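Local coordinates for protein phosphonate monoester hydrolase (Ruegeria pomeroyi, PDB 4UPK) that is a hydrolase of the sulfatase family in the alkaline phosphatase clan, built on a mixed, largely parallel beta sheet flanked by helices, at residues A[34-39]-A[400-405]; A[68-73]-A[383-388]; A[74-79]-A[429-434]; A[374-379]-A[417-422]. All blocks are in the same frame, centred on the assembly; numbering follows the deposited sequence.

Interaction 1. Residues A[34-39]-A[400-405]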
loop_
_atom_site.group_PDB
_atom_site.type_symbol
_atom_site.label_atom_id
_atom_site.label_comp_id
_atom_site.label_asym_id
_atom_site.label_seq_id
_atom_site.Cartn_x
_atom_site.Cartn_y
_atom_site.Cartn_z
ATOM N N SER A 34 -23.489 -23.508 -4.427
ATOM C CA SER A 34 -22.521 -23.762 -3.358
ATOM C C SER A 34 -22.634 -22.653 -2.314
ATOM O O SER A 34 -22.053 -21.576 -2.475
ATOM C CB SER A 34 -21.099 -23.843 -3.909
ATOM O OG SER A 34 -20.954 -24.838 -4.910
ATOM N N ASN A 35 -23.407 -22.907 -1.255
ATOM C CA ASN A 35 -23.586 -21.924 -0.189
ATOM C C ASN A 35 -22.755 -22.292 1.004
ATOM O O ASN A 35 -22.431 -23.469 1.200
ATOM C CB ASN A 35 -25.049 -21.833 0.248
ATOM C CG ASN A 35 -26.046 -21.474 -0.824
ATOM O OD1 ASN A 35 -25.883 -20.504 -1.577
ATOM N ND2 ASN A 35 -27.140 -22.229 -0.866
ATOM N N VAL A 36 -22.404 -21.279 1.813
ATOM C CA VAL A 36 -21.704 -21.483 3.072
ATOM C C VAL A 36 -22.469 -20.782 4.201
ATOM O O VAL A 36 -22.675 -19.572 4.162
ATOM C CB VAL A 36 -20.179 -21.144 3.048
ATOM C CG1 VAL A 36 -19.528 -21.460 4.403
ATOM C CG2 VAL A 36 -19.462 -21.902 1.928
ATOM N N LEU A 37 -22.922 -21.566 5.181
ATOM C CA LEU A 37 -23.617 -21.056 6.355
ATOM C C LEU A 37 -22.745 -21.357 7.553
ATOM O O LEU A 37 -22.627 -22.509 7.979
ATOM C CB LEU A 37 -25.050 -21.620 6.524
ATOM C CG LEU A 37 -25.818 -21.172 7.813
ATOM C CD1 LEU A 37 -26.023 -19.656 7.863
ATOM C CD2 LEU A 37 -27.123 -21.880 7.948
ATOM N N PHE A 38 -22.113 -20.308 8.078
ATOM C CA PHE A 38 -21.199 -20.390 9.201
ATOM C C PHE A 38 -21.809 -19.730 10.438
ATOM O O PHE A 38 -21.877 -18.494 10.523
ATOM C CB PHE A 38 -19.847 -19.763 8.806
ATOM C CG PHE A 38 -18.675 -19.964 9.741
ATOM C CD1 PHE A 38 -18.756 -20.854 10.814
ATOM C CD2 PHE A 38 -17.473 -19.305 9.519
ATOM C CE1 PHE A 38 -17.673 -21.041 11.672
ATOM C CE2 PHE A 38 -16.392 -19.490 10.379
ATOM C CZ PHE A 38 -16.495 -20.373 11.438
ATOM N N ILE A 39 -22.295 -20.577 11.389
ATOM C CA ILE A 39 -22.883 -20.093 12.644
ATOM C C ILE A 39 -21.897 -20.327 13.778
ATOM O O ILE A 39 -21.395 -21.446 13.935
ATOM C CB ILE A 39 -24.302 -20.668 13.014
ATOM C CG1 ILE A 39 -25.309 -20.514 11.875
ATOM C CG2 ILE A 39 -24.855 -20.033 14.351
ATOM C CD1 ILE A 39 -26.645 -21.267 12.138
ATOM N N ASP A 400 -11.435 -25.376 1.145
ATOM C CA ASP A 400 -11.292 -26.656 0.462
ATOM C C ASP A 400 -12.612 -26.989 -0.248
ATOM O O ASP A 400 -12.615 -27.184 -1.466
ATOM C CB ASP A 400 -10.904 -27.743 1.486
ATOM C CG ASP A 400 -10.690 -29.152 0.969
ATOM O OD1 ASP A 400 -10.779 -29.357 -0.263
ATOM O OD2 ASP A 400 -10.435 -30.057 1.801
ATOM N N TRP A 401 -13.741 -26.968 0.507
ATOM C CA TRP A 401 -15.079 -27.268 0.008
ATOM C C TRP A 401 -15.536 -26.378 -1.168
ATOM O O TRP A 401 -16.159 -26.895 -2.093
ATOM C CB TRP A 401 -16.090 -27.290 1.162
ATOM C CG TRP A 401 -17.438 -27.804 0.771
ATOM C CD1 TRP A 401 -17.847 -29.106 0.747
ATOM C CD2 TRP A 401 -18.568 -27.017 0.361
ATOM N NE1 TRP A 401 -19.165 -29.179 0.351
ATOM C CE2 TRP A 401 -19.625 -27.913 0.087
ATOM C CE3 TRP A 401 -18.781 -25.639 0.174
ATOM C CZ2 TRP A 401 -20.889 -27.474 -0.335
ATOM C CZ3 TRP A 401 -20.032 -25.206 -0.244
ATOM C CH2 TRP A 401 -21.071 -26.118 -0.492
ATOM N N VAL A 402 -15.193 -25.075 -1.162
ATOM C CA VAL A 402 -15.534 -24.148 -2.249
ATOM C C VAL A 402 -14.532 -24.254 -3.427
ATOM O O VAL A 402 -14.798 -23.738 -4.526
ATOM C CB VAL A 402 -15.766 -22.672 -1.785
ATOM C CG1 VAL A 402 -16.802 -22.590 -0.675
ATOM C CG2 VAL A 402 -14.466 -21.992 -1.351
ATOM N N GLY A 403 -13.393 -24.906 -3.177
ATOM C CA GLY A 403 -12.337 -25.101 -4.163
ATOM C C GLY A 403 -11.408 -23.913 -4.301
ATOM O O GLY A 403 -10.895 -23.656 -5.390
ATOM N N GLN A 404 -11.197 -23.174 -3.199
ATOM C CA GLN A 404 -10.331 -21.996 -3.140
ATOM C C GLN A 404 -9.033 -22.361 -2.430
ATOM O O GLN A 404 -9.073 -23.059 -1.412
ATOM C CB GLN A 404 -11.052 -20.837 -2.417
ATOM C CG GLN A 404 -10.282 -19.522 -2.350
ATOM C CD GLN A 404 -9.894 -18.949 -3.705
ATOM O OE1 GLN A 404 -10.673 -18.951 -4.671
ATOM N NE2 GLN A 404 -8.681 -18.405 -3.794
ATOM N N GLU A 405 -7.890 -21.892 -2.972
ATOM C CA GLU A 405 -6.544 -22.119 -2.449
ATOM C C GLU A 405 -6.457 -21.705 -0.988
ATOM O O GLU A 405 -6.922 -20.620 -0.619
ATOM C CB GLU A 405 -5.511 -21.328 -3.273
ATOM C CG GLU A 405 -4.066 -21.707 -2.987
ATOM C CD GLU A 405 -2.994 -20.922 -3.720
ATOM O OE1 GLU A 405 -3.313 -20.232 -4.716
ATOM O OE2 GLU A 405 -1.818 -21.014 -3.302
HETATM O O HOH W 1 -18.591 -25.998 -4.341
#
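Ser34 and Val402 bring the two backbones to their closest approach, with CA atoms 7.1 Å apart, where the start of strand 35-41 faces the last turn of helix 394-402. The helix stops at Gly403, whose positive phi and bonds back into the last turn, among them Gly403 N to Asp400 O, make a Schellman motif. Side chains bridge the gap. Trp401 reaches out with CG anti to the backbone N (chi1 -171°) and lays the six-membered part of its indole against the strand: CZ3 comes 3.3 Å from Asn35 O, CH2 lies 4.0 Å from Ser34 CA, and both atoms lie near Ser34 CB. Val36 slides past the indole in the opposite direction. Its CG2 branch does the touching, 4.0 Å from Trp401 CZ3 and 3.8 Å from Val402 CG1, the two valines crossing at about a right angle. Met118 of helix 114-120 packs on both valines, while Ile398, one turn earlier in helix 394-402, also meets Val36. Beside Ser34 a water lies 2.7 Å from OG and gives a weak bond to Trp401 O. With no direct hydrogen bond between the segments, the helix end is held against this central strand by apolar packing and by the oblique approach of Trp401 CZ3 and CH2 to the Asn35 carbonyl oxygen, with polar linkage left to one water.

Interaction 2. Residues A[68-73]-A[383-388]; sequences DAVSFR and HVVEAP
Three backbone hydrogen bonds join Ser71 and Arg73 to His383 and Val385, parallel neighbours in the sheet: Ser71 N to His383 O (2.9 Å), Val385 N to Ser71 O (2.7 Å) and Arg73 N to Val385 O (2.8 Å). All three are nearly straight, and the strand axes diverge by 25°. On the face carrying Phe72 and Val385, the two side chains lie side by side and point the same way. Val385 CB sits 3.6 Å from Phe72 CD2, and its CG2 makes an off-centre CH-pi contact, 4.2 Å from the ring centroid. That same methyl meets Val70 CG1 at 3.8 Å, while Val70 CG1 also approaches the edge of the His383 imidazole at CD2. The other face carries Ser71 and Val384. Here Arg73 folds back, bent about CB-CG (chi2 -83°), and its guanidinium passes over Val384, whose CG1 lies 3.6 Å above the guanidinium plane, offset toward the rim. A water 2.8 Å from Ser71 OG can also donate to His383 O, though it has more acceptors in reach than protons. Farther out, Trp50 forms a cation-pi pair with Arg73, and the Arg73 carbonyl accepts a bond from His369. Phe418 of helix 416-419 packs on both Phe72 and Val385, and Leu419 packs on Val70. Strand 70-76 thus lies between parallel strand 384-386 and antiparallel strand 372-375 in the mixed sheet, with helix 416-419 covering the Phe72 face.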
loop_
_atom_site.group_PDB
_atom_site.type_symbol
_atom_site.label_atom_id
_atom_site.label_comp_id
_atom_site.label_asym_id
_atom_site.label_seq_id
_atom_site.Cartn_x
_atom_site.Cartn_y
_atom_site.Cartn_z
ATOM N N ASP A 68 -28.225 -35.521 11.485
ATOM C CA ASP A 68 -28.192 -35.472 10.032
ATOM C C ASP A 68 -26.819 -35.002 9.501
ATOM O O ASP A 68 -26.690 -34.659 8.323
ATOM C CB ASP A 68 -29.339 -34.562 9.537
ATOM C CG ASP A 68 -29.649 -34.673 8.062
ATOM O OD1 ASP A 68 -29.697 -35.813 7.546
ATOM O OD2 ASP A 68 -29.836 -33.617 7.417
ATOM N N ALA A 69 -25.786 -35.005 10.360
ATOM C CA ALA A 69 -24.454 -34.502 9.995
ATOM C C ALA A 69 -23.302 -35.149 10.748
ATOM O O ALA A 69 -23.460 -36.224 11.324
ATOM C CB ALA A 69 -24.413 -32.985 10.188
ATOM N N VAL A 70 -22.126 -34.478 10.731
ATOM C CA VAL A 70 -20.898 -34.917 11.391
ATOM C C VAL A 70 -20.613 -34.058 12.669
ATOM O O VAL A 70 -20.520 -32.824 12.594
ATOM C CB VAL A 70 -19.703 -34.935 10.393
ATOM C CG1 VAL A 70 -18.452 -35.526 11.035
ATOM C CG2 VAL A 70 -20.054 -35.687 9.107
ATOM N N SER A 71 -20.485 -34.739 13.824
ATOM C CA SER A 71 -20.192 -34.141 15.127
ATOM C C SER A 71 -18.743 -34.428 15.517
ATOM O O SER A 71 -18.290 -35.562 15.395
ATOM C CB SER A 71 -21.122 -34.699 16.203
ATOM O OG SER A 71 -22.477 -34.438 15.883
ATOM N N PHE A 72 -18.028 -33.392 15.995
ATOM C CA PHE A 72 -16.630 -33.454 16.399
ATOM C C PHE A 72 -16.578 -33.340 17.920
ATOM O O PHE A 72 -16.825 -32.262 18.481
ATOM C CB PHE A 72 -15.813 -32.357 15.675
ATOM C CG PHE A 72 -15.750 -32.534 14.169
ATOM C CD1 PHE A 72 -16.804 -32.122 13.353
ATOM C CD2 PHE A 72 -14.645 -33.120 13.568
ATOM C CE1 PHE A 72 -16.747 -32.291 11.967
ATOM C CE2 PHE A 72 -14.594 -33.300 12.177
ATOM C CZ PHE A 72 -15.644 -32.881 11.384
ATOM N N ARG A 73 -16.295 -34.474 18.585
ATOM C CA ARG A 73 -16.286 -34.602 20.050
ATOM C C ARG A 73 -15.039 -34.141 20.827
ATOM O O ARG A 73 -15.128 -33.962 22.058
ATOM C CB ARG A 73 -16.715 -36.019 20.482
ATOM C CG ARG A 73 -18.133 -36.355 20.050
ATOM C CD ARG A 73 -19.234 -35.844 20.987
ATOM N NE ARG A 73 -20.537 -35.808 20.308
ATOM C CZ ARG A 73 -21.349 -36.854 20.182
ATOM N NH1 ARG A 73 -21.015 -38.030 20.698
ATOM N NH2 ARG A 73 -22.489 -36.737 19.526
ATOM N N HIS A 383 -22.356 -39.386 11.831
ATOM C CA HIS A 383 -20.948 -39.722 12.066
ATOM C C HIS A 383 -20.367 -38.849 13.203
ATOM O O HIS A 383 -20.583 -37.627 13.252
ATOM C CB HIS A 383 -20.101 -39.650 10.778
ATOM C CG HIS A 383 -18.657 -40.035 10.964
ATOM N ND1 HIS A 383 -18.284 -41.341 11.194
ATOM C CD2 HIS A 383 -17.541 -39.265 10.935
ATOM C CE1 HIS A 383 -16.964 -41.323 11.331
ATOM N NE2 HIS A 383 -16.472 -40.098 11.171
ATOM N N VAL A 384 -19.679 -39.514 14.138
ATOM C CA VAL A 384 -19.093 -38.899 15.319
ATOM C C VAL A 384 -17.565 -39.019 15.234
ATOM O O VAL A 384 -17.034 -40.127 15.120
ATOM C CB VAL A 384 -19.689 -39.524 16.627
ATOM C CG1 VAL A 384 -18.938 -39.064 17.880
ATOM C CG2 VAL A 384 -21.182 -39.213 16.753
ATOM N N VAL A 385 -16.877 -37.875 15.297
ATOM C CA VAL A 385 -15.416 -37.777 15.250
ATOM C C VAL A 385 -14.842 -37.660 16.674
ATOM O O VAL A 385 -15.282 -36.812 17.455
ATOM C CB VAL A 385 -14.945 -36.635 14.296
ATOM C CG1 VAL A 385 -13.434 -36.437 14.333
ATOM C CG2 VAL A 385 -15.407 -36.883 12.859
ATOM N N GLU A 386 -13.849 -38.509 16.988
ATOM C CA GLU A 386 -13.166 -38.571 18.284
ATOM C C GLU A 386 -11.729 -38.022 18.242
ATOM O O GLU A 386 -11.137 -37.779 19.297
ATOM C CB GLU A 386 -13.171 -40.018 18.828
ATOM C CG GLU A 386 -14.554 -40.636 19.013
ATOM C CD GLU A 386 -15.511 -40.059 20.052
ATOM O OE1 GLU A 386 -15.077 -39.237 20.892
ATOM O OE2 GLU A 386 -16.697 -40.463 20.044
ATOM N N ALA A 387 -11.168 -37.839 17.026
ATOM C CA ALA A 387 -9.815 -37.301 16.827
ATOM C C ALA A 387 -9.718 -35.852 17.332
ATOM O O ALA A 387 -10.716 -35.140 17.246
ATOM C CB ALA A 387 -9.451 -37.351 15.350
ATOM N N PRO A 388 -8.554 -35.381 17.856
ATOM C CA PRO A 388 -8.470 -33.970 18.298
ATOM C C PRO A 388 -8.558 -33.003 17.118
ATOM O O PRO A 388 -7.794 -33.093 16.152
ATOM C CB PRO A 388 -7.091 -33.877 18.989
ATOM C CG PRO A 388 -6.636 -35.273 19.163
ATOM C CD PRO A 388 -7.261 -36.065 18.052
HETATM O O HOH W 2 -23.300 -36.655 14.435
#

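Interaction 3. Residues A[74-79]-A[429-434]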
loop_
_atom_site.group_PDB
_atom_site.type_symbol
_atom_site.label_atom_id
_atom_site.label_comp_id
_atom_site.label_asym_id
_atom_site.label_seq_id
_atom_site.Cartn_x
_atom_site.Cartn_y
_atom_site.Cartn_z
ATOM N N ARG A 74 -13.885 -33.966 20.134
ATOM C CA ARG A 74 -12.640 -33.539 20.779
ATOM C C ARG A 74 -12.164 -32.227 20.146
ATOM O O ARG A 74 -10.998 -32.094 19.774
ATOM C CB ARG A 74 -11.579 -34.662 20.691
ATOM C CG ARG A 74 -10.756 -34.809 21.961
ATOM C CD ARG A 74 -10.012 -36.132 22.022
ATOM N NE ARG A 74 -9.400 -36.364 23.338
ATOM C CZ ARG A 74 -8.087 -36.417 23.570
ATOM N NH1 ARG A 74 -7.221 -36.265 22.573
ATOM N NH2 ARG A 74 -7.632 -36.630 24.800
ATOM N N HIS A 75 -13.093 -31.257 20.024
ATOM C CA HIS A 75 -12.866 -29.954 19.409
ATOM C C HIS A 75 -12.569 -28.877 20.445
ATOM O O HIS A 75 -13.354 -28.653 21.370
ATOM C CB HIS A 75 -14.048 -29.559 18.515
ATOM C CG HIS A 75 -13.775 -28.370 17.655
ATOM N ND1 HIS A 75 -12.937 -28.451 16.557
ATOM C CD2 HIS A 75 -14.216 -27.099 17.773
ATOM C CE1 HIS A 75 -12.912 -27.237 16.030
ATOM N NE2 HIS A 75 -13.658 -26.388 16.730
ATOM N N TYR A 76 -11.421 -28.196 20.273
ATOM C CA TYR A 76 -10.950 -27.199 21.223
ATOM C C TYR A 76 -10.584 -25.892 20.584
ATOM O O TYR A 76 -9.999 -25.870 19.507
ATOM C CB TYR A 76 -9.741 -27.759 22.017
ATOM C CG TYR A 76 -10.095 -28.931 22.904
ATOM C CD1 TYR A 76 -10.171 -30.224 22.391
ATOM C CD2 TYR A 76 -10.373 -28.752 24.256
ATOM C CE1 TYR A 76 -10.612 -31.293 23.176
ATOM C CE2 TYR A 76 -10.764 -29.829 25.063
ATOM C CZ TYR A 76 -10.876 -31.097 24.513
ATOM O OH TYR A 76 -11.246 -32.185 25.275
ATOM N N SER A 77 -10.908 -24.787 21.274
ATOM C CA SER A 77 -10.498 -23.444 20.868
ATOM C C SER A 77 -8.951 -23.394 21.054
ATOM O O SER A 77 -8.457 -23.947 22.038
ATOM C CB SER A 77 -11.173 -22.404 21.758
ATOM O OG SER A 77 -10.752 -21.109 21.369
ATOM N N VAL A 78 -8.192 -22.800 20.110
ATOM C CA VAL A 78 -6.728 -22.721 20.215
ATOM C C VAL A 78 -6.281 -21.519 21.035
ATOM O O VAL A 78 -5.095 -21.374 21.345
ATOM C CB VAL A 78 -5.967 -22.829 18.862
ATOM C CG1 VAL A 78 -6.447 -24.017 18.047
ATOM C CG2 VAL A 78 -6.054 -21.530 18.052
ATOM N N THR A 79 -7.222 -20.639 21.377
ATOM C CA THR A 79 -6.903 -19.467 22.183
ATOM C C THR A 79 -8.106 -18.874 22.844
ATOM O O THR A 79 -9.222 -19.239 22.510
ATOM C CB THR A 79 -5.978 -18.453 21.471
ATOM O OG1 THR A 79 -5.515 -17.491 22.418
ATOM C CG2 THR A 79 -6.638 -17.783 20.305
ATOM N N GLN A 429 -2.367 -35.718 17.122
ATOM C CA GLN A 429 -2.489 -36.698 18.208
ATOM C C GLN A 429 -2.664 -36.009 19.585
ATOM O O GLN A 429 -2.818 -36.657 20.624
ATOM C CB GLN A 429 -1.367 -37.730 18.168
ATOM C CG GLN A 429 -1.617 -38.753 17.056
ATOM C CD GLN A 429 -0.622 -39.866 17.070
ATOM O OE1 GLN A 429 0.392 -39.827 16.362
ATOM N NE2 GLN A 429 -0.900 -40.889 17.866
ATOM N N TYR A 430 -2.668 -34.674 19.553
ATOM C CA TYR A 430 -2.817 -33.784 20.694
ATOM C C TYR A 430 -3.415 -32.473 20.186
ATOM O O TYR A 430 -3.308 -32.174 19.002
ATOM C CB TYR A 430 -1.439 -33.514 21.366
ATOM C CG TYR A 430 -0.450 -32.798 20.481
ATOM C CD1 TYR A 430 -0.456 -31.408 20.376
ATOM C CD2 TYR A 430 0.466 -33.506 19.714
ATOM C CE1 TYR A 430 0.428 -30.743 19.525
ATOM C CE2 TYR A 430 1.358 -32.854 18.867
ATOM C CZ TYR A 430 1.340 -31.471 18.777
ATOM O OH TYR A 430 2.213 -30.842 17.914
ATOM N N SER A 431 -4.001 -31.675 21.080
ATOM C CA SER A 431 -4.510 -30.349 20.727
ATOM C C SER A 431 -3.692 -29.296 21.486
ATOM O O SER A 431 -3.038 -29.586 22.495
ATOM C CB SER A 431 -6.016 -30.230 20.977
ATOM O OG SER A 431 -6.319 -30.291 22.361
ATOM N N PHE A 432 -3.677 -28.089 20.959
ATOM C CA PHE A 432 -2.876 -27.014 21.508
ATOM C C PHE A 432 -3.688 -25.703 21.678
ATOM O O PHE A 432 -4.339 -25.239 20.730
ATOM C CB PHE A 432 -1.654 -26.812 20.574
ATOM C CG PHE A 432 -0.695 -25.729 20.981
ATOM C CD1 PHE A 432 0.341 -25.994 21.872
ATOM C CD2 PHE A 432 -0.794 -24.455 20.438
ATOM C CE1 PHE A 432 1.251 -25.006 22.217
ATOM C CE2 PHE A 432 0.116 -23.471 20.778
ATOM C CZ PHE A 432 1.120 -23.745 21.680
ATOM N N SER A 433 -3.599 -25.097 22.862
ATOM C CA SER A 433 -4.260 -23.824 23.169
ATOM C C SER A 433 -3.289 -22.835 23.799
ATOM O O SER A 433 -2.310 -23.237 24.399
ATOM C CB SER A 433 -5.475 -24.025 24.080
ATOM O OG SER A 433 -6.398 -24.916 23.483
ATOM N N GLU A 434 -3.564 -21.547 23.655
ATOM C CA GLU A 434 -2.755 -20.467 24.202
ATOM C C GLU A 434 -3.622 -19.430 24.928
ATOM O O GLU A 434 -4.803 -19.249 24.613
ATOM C CB GLU A 434 -1.957 -19.759 23.092
ATOM C CG GLU A 434 -0.848 -20.583 22.476
ATOM C CD GLU A 434 -0.094 -19.828 21.403
ATOM O OE1 GLU A 434 0.807 -19.033 21.753
ATOM O OE2 GLU A 434 -0.507 -19.912 20.228
HETATM O O HOH W 3 -6.952 -26.819 20.723
HETATM O O HOH W 4 -3.106 -20.790 19.488
#
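Ser433 and Thr79 turn their hydroxyls onto backbone carbonyls of the opposite segment, giving this buried contact a mostly polar character. Ser433 OG lies beside its own backbone N (chi1 -57°) and donates to Ser77 O at 2.7 Å, from within the carbonyl plane. Thr79 OG1, anti to its backbone N (chi1 -169°), donates to Glu434 O at 2.9 Å from above that carbonyl plane. Between them Glu434 N bonds to Val78 O (2.8 Å), likewise from above the plane. Val78 sets its CB 3.5 Å from Phe432 O, and at the other end Ser431 OG meets the Tyr76 ring obliquely, 3.9 Å from CD1. A water donates to both Val78 O and Glu434 OE2, linking the carboxylate to the opposite backbone; Met96 N is a second partner of that OE2. Ser77 OG turns back to Thr79 O, in the carbonyl plane at 2.7 Å, and has Ser85 and Asp347 O as further partners. Arg463 of strand 458-463 binds the hydroxyls of both Ser431 and Ser433. The contact therefore connects the end of strand 70-76 and the loop after it to strand 431-436, an outermost strand of the four-stranded antiparallel sheet. Its chemistry implies a buried junction between two sheets in which hydroxyls satisfy main-chain oxygens, and the neighbouring Arg463 would probably polarise the serine hydroxyls.

Interaction 4. Residues A[374-379]-A[417-422]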
loop_
_atom_site.group_PDB
_atom_site.type_symbol
_atom_site.label_atom_id
_atom_site.label_comp_id
_atom_site.label_asym_id
_atom_site.label_seq_id
_atom_site.Cartn_x
_atom_site.Cartn_y
_atom_site.Cartn_z
ATOM N N ILE A 374 -20.754 -30.230 11.373
ATOM C CA ILE A 374 -20.540 -29.866 9.992
ATOM C C ILE A 374 -21.426 -30.718 9.102
ATOM O O ILE A 374 -21.349 -31.947 9.134
ATOM C CB ILE A 374 -19.039 -29.875 9.552
ATOM C CG1 ILE A 374 -18.184 -28.888 10.415
ATOM C CG2 ILE A 374 -18.912 -29.580 8.033
ATOM C CD1 ILE A 374 -16.637 -28.874 10.118
ATOM N N ARG A 375 -22.277 -30.053 8.311
ATOM C CA ARG A 375 -23.093 -30.730 7.327
ATOM C C ARG A 375 -22.655 -30.265 5.957
ATOM O O ARG A 375 -22.569 -29.067 5.690
ATOM C CB ARG A 375 -24.598 -30.479 7.508
ATOM C CG ARG A 375 -25.390 -31.596 6.842
ATOM C CD ARG A 375 -26.859 -31.319 6.734
ATOM N NE ARG A 375 -27.545 -32.383 5.992
ATOM C CZ ARG A 375 -27.608 -32.471 4.664
ATOM N NH1 ARG A 375 -27.005 -31.566 3.900
ATOM N NH2 ARG A 375 -28.252 -33.477 4.092
ATOM N N ALA A 376 -22.380 -31.223 5.092
ATOM C CA ALA A 376 -21.989 -30.956 3.724
ATOM C C ALA A 376 -22.735 -31.938 2.843
ATOM O O ALA A 376 -22.904 -33.089 3.258
ATOM C CB ALA A 376 -20.484 -31.150 3.569
ATOM N N PRO A 377 -23.190 -31.540 1.632
ATOM C CA PRO A 377 -23.827 -32.532 0.732
ATOM C C PRO A 377 -22.924 -33.755 0.529
ATOM O O PRO A 377 -21.736 -33.604 0.231
ATOM C CB PRO A 377 -24.027 -31.762 -0.588
ATOM C CG PRO A 377 -23.226 -30.508 -0.461
ATOM C CD PRO A 377 -23.104 -30.205 0.999
ATOM N N GLY A 378 -23.476 -34.938 0.779
ATOM C CA GLY A 378 -22.763 -36.208 0.666
ATOM C C GLY A 378 -21.995 -36.664 1.898
ATOM O O GLY A 378 -21.236 -37.639 1.815
ATOM N N CYS A 379 -22.163 -35.973 3.054
ATOM C CA CYS A 379 -21.475 -36.361 4.296
ATOM C C CYS A 379 -22.170 -37.582 4.909
ATOM O O CYS A 379 -23.285 -37.913 4.495
ATOM C CB CYS A 379 -21.387 -35.198 5.287
ATOM S SG CYS A 379 -22.945 -34.809 6.149
ATOM N N PRO A 417 -11.713 -34.751 4.982
ATOM C CA PRO A 417 -11.645 -36.243 5.015
ATOM C C PRO A 417 -12.607 -36.917 6.014
ATOM O O PRO A 417 -13.203 -37.943 5.685
ATOM C CB PRO A 417 -10.174 -36.531 5.375
ATOM C CG PRO A 417 -9.445 -35.339 4.901
ATOM C CD PRO A 417 -10.359 -34.169 5.140
ATOM N N PHE A 418 -12.780 -36.314 7.208
ATOM C CA PHE A 418 -13.693 -36.744 8.280
ATOM C C PHE A 418 -15.176 -36.752 7.897
ATOM O O PHE A 418 -15.944 -37.514 8.493
ATOM C CB PHE A 418 -13.524 -35.842 9.521
ATOM C CG PHE A 418 -12.160 -35.907 10.164
ATOM C CD1 PHE A 418 -11.815 -36.969 10.999
ATOM C CD2 PHE A 418 -11.240 -34.887 9.980
ATOM C CE1 PHE A 418 -10.577 -37.002 11.638
ATOM C CE2 PHE A 418 -10.007 -34.920 10.619
ATOM C CZ PHE A 418 -9.675 -35.986 11.430
ATOM N N LEU A 419 -15.594 -35.870 6.956
ATOM C CA LEU A 419 -16.989 -35.736 6.510
ATOM C C LEU A 419 -17.569 -36.994 5.859
ATOM O O LEU A 419 -18.766 -37.263 6.008
ATOM C CB LEU A 419 -17.193 -34.486 5.641
ATOM C CG LEU A 419 -16.815 -33.125 6.266
ATOM C CD1 LEU A 419 -17.189 -31.985 5.350
ATOM C CD2 LEU A 419 -17.444 -32.929 7.652
ATOM N N THR A 420 -16.711 -37.786 5.176
ATOM C CA THR A 420 -17.086 -39.062 4.554
ATOM C C THR A 420 -16.677 -40.259 5.444
ATOM O O THR A 420 -16.460 -41.367 4.941
ATOM C CB THR A 420 -16.574 -39.157 3.114
ATOM O OG1 THR A 420 -15.187 -38.846 3.095
ATOM C CG2 THR A 420 -17.339 -38.244 2.162
ATOM N N GLY A 421 -16.589 -40.013 6.752
ATOM C CA GLY A 421 -16.263 -41.007 7.767
ATOM C C GLY A 421 -14.821 -41.473 7.800
ATOM O O GLY A 421 -14.514 -42.420 8.529
ATOM N N GLU A 422 -13.922 -40.830 7.024
ATOM C CA GLU A 422 -12.498 -41.186 6.981
ATOM C C GLU A 422 -11.684 -40.357 7.972
ATOM O O GLU A 422 -12.278 -39.649 8.788
ATOM C CB GLU A 422 -11.891 -41.116 5.558
ATOM C CG GLU A 422 -12.771 -40.707 4.385
ATOM C CD GLU A 422 -13.266 -41.806 3.465
ATOM O OE1 GLU A 422 -13.040 -43.001 3.764
ATOM O OE2 GLU A 422 -13.832 -41.461 2.405
#
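Leu419 has CG anti to its carbonyl carbon (chi1 -57°), and Ile374 has CG2 anti to its backbone N; these torsions bring a leucine fork and an isoleucine methyl together. The contact is helix-on-sheet packing: the short, weakly bonded helix 416-419, ended by a Schellman motif with Gly421 at C-prime, one of whose bonds is weak, sits against the end of strand 372-375 and the type II beta turn Ala376-Cys379 that follows it. The two side chains cross at about a right angle, CD2 of Leu419 lying 3.7 Å from CG2 of Ile374. The other branch, Leu419 CD1, reaches the methyl of Ala376 at 3.8 Å, so the fork spans strand and turn. Gly378, at positive phi, lies in the turn, which Cys379 N closes with a bond to Ala376 O. No hydrogen bond crosses between the segments, although Leu419 is bonded through its backbone to Lys380 just beyond the turn. Val70 of strand 70-76 also packs on Cys379, extending the apolar patch, and Leu341 of strand 340-346 touches Ile374 and Ala376. At the turn end, Cys379 presents its backbone and CB to the helix terminus: Cys379 CA lies 3.3 Å from Leu419 O.

All four contacts reach the same mixed sheet. Interactions 2 and 4 have centres 9 Å apart and are joined by a probable backbone bond from Ile374 N to Val70 O (2.9 Å) and the salt bridge of Asp68 OD2 with Arg375 NE (3.0 Å). Interaction 4 also touches interaction 1, where Trp401 CZ2 packs 3.8 Å from Pro377 CD, so two successive helices meet one turn. Interactions 2 and 3 share strand 70-76, which turns a corner at residues 73-74; Arg74 CD lies 3.4 Å from Glu386 O there. Interactions 1 and 3 stay apart, their centres about 23 Å from each other.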